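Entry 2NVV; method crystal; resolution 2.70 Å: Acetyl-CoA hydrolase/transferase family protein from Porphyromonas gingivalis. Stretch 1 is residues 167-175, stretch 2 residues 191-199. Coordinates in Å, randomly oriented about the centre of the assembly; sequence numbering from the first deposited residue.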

ATOM      1  N   ILE A 167      -0.675 -36.176   0.381  1.00 18.78           N
ATOM      2  CA  ILE A 167      -0.936 -34.757   0.192  1.00 18.63           C
ATOM      3  C   ILE A 167       0.107 -34.184  -0.756  1.00 18.05           C
ATOM      4  O   ILE A 167      -0.110 -33.161  -1.399  1.00 17.63           O
ATOM      5  CB  ILE A 167      -0.891 -34.023   1.561  1.00 19.28           C
ATOM      6  CG1 ILE A 167      -2.164 -34.343   2.332  1.00 19.07           C
ATOM      7  CG2 ILE A 167      -0.745 -32.533   1.383  1.00 20.70           C
ATOM      8  CD1 ILE A 167      -3.416 -34.079   1.536  1.00 17.66           C
HETATM    9  N   MSE A 168       1.244 -34.864  -0.828  1.00 18.73           N
HETATM   10  CA  MSE A 168       2.346 -34.477  -1.698  1.00 20.70           C
HETATM   11  C   MSE A 168       1.811 -33.943  -3.026  1.00 19.81           C
HETATM   12  O   MSE A 168       1.172 -34.676  -3.782  1.00 20.13           O
HETATM   13  CB  MSE A 168       3.231 -35.701  -1.953  1.00 24.73           C
HETATM   14  CG  MSE A 168       4.323 -35.506  -3.000  1.00 29.92           C
HETATM   15 SE   MSE A 168       5.921 -34.653  -2.345  1.00 40.99          SE
HETATM   16  CE  MSE A 168       6.893 -36.231  -1.756  1.00 35.71           C
ATOM     17  N   GLY A 169       2.074 -32.671  -3.308  1.00 18.33           N
ATOM     18  CA  GLY A 169       1.596 -32.088  -4.550  1.00 16.52           C
ATOM     19  C   GLY A 169       0.641 -30.932  -4.328  1.00 15.84           C
ATOM     20  O   GLY A 169       0.384 -30.147  -5.244  1.00 15.11           O
HETATM   21  N   MSE A 170       0.108 -30.820  -3.117  1.00 15.70           N
HETATM   22  CA  MSE A 170      -0.817 -29.744  -2.815  1.00 16.81           C
HETATM   23  C   MSE A 170      -0.132 -28.441  -2.412  1.00 14.44           C
HETATM   24  O   MSE A 170      -0.792 -27.410  -2.247  1.00 14.02           O
HETATM   25  CB  MSE A 170      -1.790 -30.182  -1.730  1.00 21.04           C
HETATM   26  CG  MSE A 170      -2.810 -31.190  -2.255  1.00 28.31           C
HETATM   27 SE   MSE A 170      -4.286 -31.567  -1.080  1.00 37.01          SE
HETATM   28  CE  MSE A 170      -4.168 -29.899   0.035  1.00 35.01           C
ATOM     29  N   HIS A 171       1.190 -28.485  -2.250  1.00 11.25           N
ATOM     30  CA  HIS A 171       1.937 -27.289  -1.887  1.00  9.13           C
ATOM     31  C   HIS A 171       2.820 -26.904  -3.065  1.00  8.37           C
ATOM     32  O   HIS A 171       3.173 -27.749  -3.900  1.00  8.01           O
ATOM     33  CB  HIS A 171       2.835 -27.530  -0.665  1.00  7.80           C
ATOM     34  CG  HIS A 171       2.195 -28.328   0.427  1.00  7.99           C
ATOM     35  ND1 HIS A 171       2.211 -29.707   0.450  1.00  7.29           N
ATOM     36  CD2 HIS A 171       1.518 -27.942   1.536  1.00  7.22           C
ATOM     37  CE1 HIS A 171       1.573 -30.135   1.524  1.00  6.39           C
ATOM     38  NE2 HIS A 171       1.143 -29.085   2.200  1.00  6.39           N
ATOM     39  N   ASP A 172       3.164 -25.625  -3.128  1.00  7.38           N
ATOM     40  CA  ASP A 172       4.045 -25.092  -4.160  1.00  6.77           C
ATOM     41  C   ASP A 172       5.000 -24.229  -3.340  1.00  7.20           C
ATOM     42  O   ASP A 172       4.711 -23.080  -3.022  1.00  8.12           O
ATOM     43  CB  ASP A 172       3.247 -24.263  -5.170  1.00  7.53           C
ATOM     44  CG  ASP A 172       4.035 -23.970  -6.434  1.00  6.39           C
ATOM     45  OD1 ASP A 172       4.931 -24.773  -6.759  1.00  6.39           O
ATOM     46  OD2 ASP A 172       3.758 -22.952  -7.105  1.00  6.39           O
ATOM     47  N   LEU A 173       6.125 -24.826  -2.965  1.00  6.58           N
ATOM     48  CA  LEU A 173       7.114 -24.160  -2.121  1.00  7.32           C
ATOM     49  C   LEU A 173       8.340 -23.633  -2.837  1.00  7.59           C
ATOM     50  O   LEU A 173       8.904 -24.303  -3.695  1.00  8.32           O
ATOM     51  CB  LEU A 173       7.584 -25.101  -1.001  1.00  6.91           C
ATOM     52  CG  LEU A 173       6.612 -25.685   0.037  1.00  6.39           C
ATOM     53  CD1 LEU A 173       5.576 -24.657   0.451  1.00  6.82           C
ATOM     54  CD2 LEU A 173       5.931 -26.886  -0.538  1.00  6.39           C
ATOM     55  N   CYS A 174       8.748 -22.424  -2.465  1.00  7.86           N
ATOM     56  CA  CYS A 174       9.934 -21.803  -3.027  1.00  7.98           C
ATOM     57  C   CYS A 174      10.129 -20.390  -2.514  1.00  8.27           C
ATOM     58  O   CYS A 174       9.309 -19.859  -1.763  1.00  6.39           O
ATOM     59  CB  CYS A 174       9.898 -21.803  -4.573  1.00  8.82           C
ATOM     60  SG  CYS A 174       8.480 -20.987  -5.373  1.00 14.75           S
ATOM     61  N   GLU A 175      11.248 -19.804  -2.922  1.00  7.61           N
ATOM     62  CA  GLU A 175      11.614 -18.445  -2.574  1.00  7.30           C
ATOM     63  C   GLU A 175      12.277 -17.885  -3.806  1.00  7.06           C
ATOM     64  O   GLU A 175      12.901 -18.619  -4.563  1.00  6.39           O
ATOM     65  CB  GLU A 175      12.628 -18.422  -1.437  1.00  8.40           C
ATOM     66  CG  GLU A 175      12.109 -18.941  -0.123  1.00 10.19           C
ATOM     67  CD  GLU A 175      13.154 -18.867   0.959  1.00 11.23           C
ATOM     68  OE1 GLU A 175      14.183 -19.573   0.828  1.00 10.04           O
ATOM     69  OE2 GLU A 175      12.942 -18.099   1.930  1.00 12.72           O
ATOM     70  N   SER A 191      -3.685 -21.110 -10.561  1.00  6.39           N
ATOM     71  CA  SER A 191      -3.282 -22.505 -10.368  1.00  6.67           C
ATOM     72  C   SER A 191      -1.893 -22.842 -10.901  1.00  7.51           C
ATOM     73  O   SER A 191      -1.537 -24.012 -11.014  1.00  7.00           O
ATOM     74  CB  SER A 191      -4.298 -23.439 -11.016  1.00  6.39           C
ATOM     75  OG  SER A 191      -4.323 -23.258 -12.419  1.00  6.39           O
ATOM     76  N   ASP A 192      -1.105 -21.823 -11.219  1.00  6.84           N
ATOM     77  CA  ASP A 192       0.234 -22.055 -11.744  1.00  7.33           C
ATOM     78  C   ASP A 192       1.233 -22.465 -10.673  1.00  7.58           C
ATOM     79  O   ASP A 192       1.296 -21.857  -9.602  1.00  7.00           O
ATOM     80  CB  ASP A 192       0.761 -20.807 -12.467  1.00  8.01           C
ATOM     81  CG  ASP A 192       0.070 -20.558 -13.789  1.00  8.80           C
ATOM     82  OD1 ASP A 192      -0.712 -21.426 -14.234  1.00  9.24           O
ATOM     83  OD2 ASP A 192       0.322 -19.492 -14.386  1.00  8.53           O
ATOM     84  N   ARG A 193       2.008 -23.505 -10.976  1.00  7.83           N
ATOM     85  CA  ARG A 193       3.041 -24.000 -10.078  1.00  7.44           C
ATOM     86  C   ARG A 193       4.392 -23.400 -10.483  1.00  7.79           C
ATOM     87  O   ARG A 193       4.766 -23.411 -11.662  1.00  6.39           O
ATOM     88  CB  ARG A 193       3.129 -25.524 -10.145  1.00  9.08           C
ATOM     89  CG  ARG A 193       1.952 -26.255  -9.530  1.00 11.36           C
ATOM     90  CD  ARG A 193       2.364 -27.666  -9.155  1.00 13.23           C
ATOM     91  NE  ARG A 193       1.410 -28.306  -8.256  1.00 16.80           N
ATOM     92  CZ  ARG A 193       0.179 -28.669  -8.616  1.00 19.56           C
ATOM     93  NH1 ARG A 193      -0.232 -28.449  -9.860  1.00 20.10           N
ATOM     94  NH2 ARG A 193      -0.639 -29.249  -7.739  1.00 20.20           N
ATOM     95  N   ILE A 194       5.129 -22.879  -9.511  1.00  7.25           N
ATOM     96  CA  ILE A 194       6.425 -22.305  -9.810  1.00  8.23           C
ATOM     97  C   ILE A 194       7.524 -22.842  -8.898  1.00  8.97           C
ATOM     98  O   ILE A 194       8.690 -22.526  -9.086  1.00  8.91           O
ATOM     99  CB  ILE A 194       6.372 -20.759  -9.724  1.00  8.83           C
ATOM    100  CG1 ILE A 194       6.051 -20.309  -8.290  1.00  7.90           C
ATOM    101  CG2 ILE A 194       5.307 -20.233 -10.683  1.00  7.70           C
ATOM    102  CD1 ILE A 194       5.945 -18.809  -8.138  1.00  7.56           C
ATOM    103  N   GLY A 195       7.155 -23.675  -7.930  1.00  9.27           N
ATOM    104  CA  GLY A 195       8.144 -24.235  -7.021  1.00  9.49           C
ATOM    105  C   GLY A 195       8.126 -25.754  -6.915  1.00 10.02           C
ATOM    106  O   GLY A 195       7.877 -26.447  -7.900  1.00 11.22           O
ATOM    107  N   LYS A 196       8.403 -26.270  -5.718  1.00 10.38           N
ATOM    108  CA  LYS A 196       8.406 -27.708  -5.473  1.00 10.09           C
ATOM    109  C   LYS A 196       7.353 -28.101  -4.438  1.00  9.14           C
ATOM    110  O   LYS A 196       6.883 -27.273  -3.661  1.00  8.21           O
ATOM    111  CB  LYS A 196       9.799 -28.169  -5.016  1.00 11.20           C
ATOM    112  CG  LYS A 196      10.856 -28.042  -6.096  1.00 13.02           C
ATOM    113  CD  LYS A 196      12.207 -28.537  -5.640  1.00 15.71           C
ATOM    114  CE  LYS A 196      13.250 -28.311  -6.731  1.00 18.06           C
ATOM    115  NZ  LYS A 196      14.567 -28.924  -6.398  1.00 19.09           N
ATOM    116  N   PRO A 197       6.956 -29.379  -4.433  1.00  9.40           N
ATOM    117  CA  PRO A 197       5.950 -29.869  -3.485  1.00 10.13           C
ATOM    118  C   PRO A 197       6.546 -30.203  -2.116  1.00  9.77           C
ATOM    119  O   PRO A 197       5.921 -30.881  -1.294  1.00 10.32           O
ATOM    120  CB  PRO A 197       5.386 -31.096  -4.199  1.00  9.15           C
ATOM    121  CG  PRO A 197       6.588 -31.649  -4.885  1.00  9.44           C
ATOM    122  CD  PRO A 197       7.295 -30.414  -5.431  1.00  8.43           C
ATOM    123  N   TYR A 198       7.752 -29.707  -1.873  1.00  8.32           N
ATOM    124  CA  TYR A 198       8.431 -29.965  -0.616  1.00  8.94           C
ATOM    125  C   TYR A 198       9.561 -28.968  -0.439  1.00  8.94           C
ATOM    126  O   TYR A 198       9.967 -28.303  -1.388  1.00  9.71           O
ATOM    127  CB  TYR A 198       8.997 -31.393  -0.613  1.00  7.88           C
ATOM    128  CG  TYR A 198      10.084 -31.605  -1.639  1.00  8.72           C
ATOM    129  CD1 TYR A 198      11.374 -31.134  -1.423  1.00 10.15           C
ATOM    130  CD2 TYR A 198       9.813 -32.228  -2.846  1.00  8.82           C
ATOM    131  CE1 TYR A 198      12.365 -31.269  -2.377  1.00 10.65           C
ATOM    132  CE2 TYR A 198      10.804 -32.370  -3.818  1.00 10.09           C
ATOM    133  CZ  TYR A 198      12.080 -31.884  -3.575  1.00 10.42           C
ATOM    134  OH  TYR A 198      13.068 -31.998  -4.533  1.00 11.06           O
ATOM    135  N   VAL A 199      10.066 -28.871   0.783  1.00  8.75           N
ATOM    136  CA  VAL A 199      11.168 -27.977   1.077  1.00 10.39           C
ATOM    137  C   VAL A 199      12.397 -28.833   1.400  1.00 10.77           C
ATOM    138  O   VAL A 199      12.321 -29.768   2.186  1.00 11.29           O
ATOM    139  CB  VAL A 199      10.805 -27.022   2.258  1.00 10.07           C
ATOM    140  CG1 VAL A 199       9.956 -27.747   3.246  1.00 12.24           C
ATOM    141  CG2 VAL A 199      12.068 -26.508   2.950  1.00 11.45           C
TER

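Five hydrogen bonds join these two irregular segments, and four of them gather around D172 and L173. L173 and K196 form a single antiparallel bridge in which each residue donates once and accepts once: L173 N donates to K196 O (2.7 Å), and K196 N donates to L173 O (2.9 Å), both nearly linear. The NH and carbonyl of L173 and those of K196 are thus all satisfied across the contact.

Beside this bridge the carboxylate of D172 accepts two backbone amides of the second stretch. Its CA-to-CB bond points sideways, but chi1 is in the t well, and the end of the side chain comes nearer the second stretch. D172 OD2 accepts from I194 N at 2.8 Å and D172 OD1 from G195 N at 2.7 Å, the latter bond more bent. Aspartate suits the place because its two oxygens can receive two successive amides at once.

G195 fits closely. A CB here would point toward the first stretch and lie 2.3 Å from L173 O and 2.7 Å from C174 SG, both clashes; without one, G195 CA can approach L173 O to 3.4 Å in a CA-H...O contact. C174, whose CA-to-CB bond points toward the second stretch, adds an apolar contact from SG to I194 CG1 at 3.9 Å.

The long side chain of R193 extends to G169, where R193 NH2 donates to G169 O (2.8 Å), the acceptor lying near the guanidinium plane, where the N-H bonds point. G169 follows M168 in a type II turn closed by M170 N to I167 O (2.9 Å); at its backbone angles (phi 118°, psi -17°) a CB would be jammed against the preceding carbonyl O, which by itself calls for glycine. P197, which has no amide hydrogen to satisfy, packs its CG against M168 SE at 4.0 Å, while its CA makes a CA-H...O contact with H171 O at 3.5 Å.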